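Local coordinates for protein beta-xylosidase (PDB 4MLG) that probably cleaves xylose units from the non-reducing ends of short xylan-derived oligosaccharides, as a calcium-containing beta-propeller beta-xylosidase of glycoside hydrolase family 43, at residues D23-Y28 with S276-K281. Residues are numbered along the deposited sequence; the frame is centred on the assembly and turned at random.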
# COMPACT_ATOMS: atom_id res chain seq x y z
N ASP A 23 -14.41 -11.61 -33.27
CA ASP A 23 -14.47 -10.84 -34.52
C ASP A 23 -15.13 -9.47 -34.35
O ASP A 23 -15.55 -8.85 -35.33
CB ASP A 23 -15.16 -11.64 -35.63
CG ASP A 23 -14.43 -12.93 -35.95
OD1 ASP A 23 -13.25 -13.06 -35.54
OD2 ASP A 23 -15.02 -13.80 -36.63
N LYS A 24 -15.22 -9.02 -33.11
CA LYS A 24 -15.74 -7.70 -32.79
C LYS A 24 -14.65 -6.89 -32.10
O LYS A 24 -13.80 -7.44 -31.41
CB LYS A 24 -16.96 -7.81 -31.86
CG LYS A 24 -18.27 -8.11 -32.57
CD LYS A 24 -19.39 -8.30 -31.56
CE LYS A 24 -20.73 -7.88 -32.13
NZ LYS A 24 -20.78 -6.41 -32.39
N LEU A 25 -14.68 -5.57 -32.30
CA LEU A 25 -13.71 -4.70 -31.65
C LEU A 25 -14.30 -4.05 -30.41
O LEU A 25 -15.22 -3.23 -30.50
CB LEU A 25 -13.22 -3.63 -32.63
CG LEU A 25 -12.22 -2.61 -32.07
CD1 LEU A 25 -11.06 -2.42 -33.02
CD2 LEU A 25 -12.91 -1.29 -31.78
N TYR A 26 -13.78 -4.42 -29.25
CA TYR A 26 -14.25 -3.85 -27.99
C TYR A 26 -13.29 -2.77 -27.50
O TYR A 26 -12.07 -2.89 -27.64
CB TYR A 26 -14.40 -4.94 -26.92
CG TYR A 26 -15.50 -5.93 -27.21
CD1 TYR A 26 -16.76 -5.79 -26.64
CD2 TYR A 26 -15.28 -7.03 -28.03
CE1 TYR A 26 -17.77 -6.70 -26.90
CE2 TYR A 26 -16.28 -7.94 -28.30
CZ TYR A 26 -17.52 -7.77 -27.73
OH TYR A 26 -18.52 -8.68 -27.99
N ILE A 27 -13.85 -1.71 -26.92
CA ILE A 27 -13.04 -0.64 -26.36
C ILE A 27 -13.30 -0.51 -24.86
O ILE A 27 -14.44 -0.59 -24.41
CB ILE A 27 -13.33 0.71 -27.05
CG1 ILE A 27 -13.41 0.53 -28.56
CG2 ILE A 27 -12.27 1.73 -26.68
CD1 ILE A 27 -13.73 1.80 -29.31
N TYR A 28 -12.23 -0.31 -24.10
CA TYR A 28 -12.35 -0.15 -22.65
C TYR A 28 -11.73 1.16 -22.20
O TYR A 28 -10.59 1.19 -21.73
CB TYR A 28 -11.69 -1.33 -21.93
CG TYR A 28 -12.26 -2.67 -22.33
CD1 TYR A 28 -13.38 -3.18 -21.70
CD2 TYR A 28 -11.67 -3.43 -23.34
CE1 TYR A 28 -13.91 -4.41 -22.06
CE2 TYR A 28 -12.19 -4.66 -23.71
CZ TYR A 28 -13.31 -5.14 -23.06
OH TYR A 28 -13.84 -6.36 -23.42
N SER A 276 -4.13 3.28 -27.89
CA SER A 276 -4.06 1.83 -27.97
C SER A 276 -4.05 1.42 -29.44
O SER A 276 -4.87 1.90 -30.22
CB SER A 276 -5.24 1.17 -27.25
OG SER A 276 -6.47 1.48 -27.89
N ILE A 277 -3.11 0.55 -29.81
CA ILE A 277 -2.96 0.13 -31.20
C ILE A 277 -3.44 -1.30 -31.41
O ILE A 277 -3.06 -2.21 -30.66
CB ILE A 277 -1.50 0.26 -31.66
CG1 ILE A 277 -0.98 1.67 -31.38
CG2 ILE A 277 -1.38 -0.08 -33.14
CD1 ILE A 277 0.46 1.89 -31.80
N VAL A 278 -4.27 -1.51 -32.42
CA VAL A 278 -4.85 -2.82 -32.68
C VAL A 278 -5.19 -2.98 -34.17
O VAL A 278 -5.53 -2.01 -34.84
CB VAL A 278 -6.12 -3.05 -31.82
CG1 VAL A 278 -7.22 -2.08 -32.21
CG2 VAL A 278 -6.60 -4.49 -31.92
N GLU A 279 -5.08 -4.21 -34.67
CA GLU A 279 -5.43 -4.50 -36.06
C GLU A 279 -6.86 -5.02 -36.14
O GLU A 279 -7.24 -5.93 -35.39
CB GLU A 279 -4.46 -5.53 -36.64
CG GLU A 279 -4.74 -5.89 -38.10
CD GLU A 279 -3.82 -6.98 -38.62
OE1 GLU A 279 -3.28 -7.75 -37.80
OE2 GLU A 279 -3.63 -7.06 -39.86
N PHE A 280 -7.65 -4.45 -37.04
CA PHE A 280 -9.03 -4.89 -37.23
C PHE A 280 -9.39 -4.90 -38.71
O PHE A 280 -9.34 -3.86 -39.38
CB PHE A 280 -9.99 -4.00 -36.44
CG PHE A 280 -11.39 -4.54 -36.37
CD1 PHE A 280 -11.72 -5.54 -35.46
CD2 PHE A 280 -12.39 -4.04 -37.19
CE1 PHE A 280 -13.01 -6.04 -35.39
CE2 PHE A 280 -13.68 -4.53 -37.12
CZ PHE A 280 -13.99 -5.53 -36.22
N LYS A 281 -9.76 -6.08 -39.21
CA LYS A 281 -10.13 -6.27 -40.61
C LYS A 281 -9.04 -5.84 -41.60
O LYS A 281 -9.32 -5.17 -42.59
CB LYS A 281 -11.46 -5.58 -40.93
CG LYS A 281 -12.66 -6.20 -40.24
CD LYS A 281 -13.95 -5.51 -40.65
CE LYS A 281 -15.16 -6.21 -40.05
NZ LYS A 281 -16.43 -5.52 -40.39
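Leu-25 lies across one face of the Phe-280 ring. Its CB stands 4.0 Å from the ring centroid and 24° off the ring normal, a CH-pi contact displaced toward the CD1-CE1 rim. With CG anti to the backbone N (chi1 178°), the leucine sends CD1 on toward the other strand, where it meets Phe-280 CB and, at 3.9 Å, the CG1 methyl of Val-278. Leucine suits this place as an apolar side chain long enough to bridge the two: CB rests on the ring while the longer arm carries CD1 to the valine. Phe-280, likewise with CG anti to its N, reaches across to the opposing backbone: the carbonyl O of Asp-23 lies 3.8 Å from Phe-280 CZ, at the ring edge and near its plane. Val-20 and Val-59 also pack on this ring, and Phe-287 touches both Leu-25 and Val-278.

Beyond this apolar patch the contact thins toward solvent. The charged carboxylate of Asp-23 suits this exposed end, where only its backbone O approaches the ring; the side chain of Lys-24 starts away from the facing strand, and its NZ makes a salt bridge with Asp-57. No hydrogen bond joins 23-28 to 276-281; strands 24-27 and 276-280 run nearly antiparallel (160°), with axes 8.8 Å apart at closest approach, too far for sheet pairing. The strands belong to separate antiparallel sheets meeting through side chains, the blade-to-blade packing of the family 43 beta-propeller.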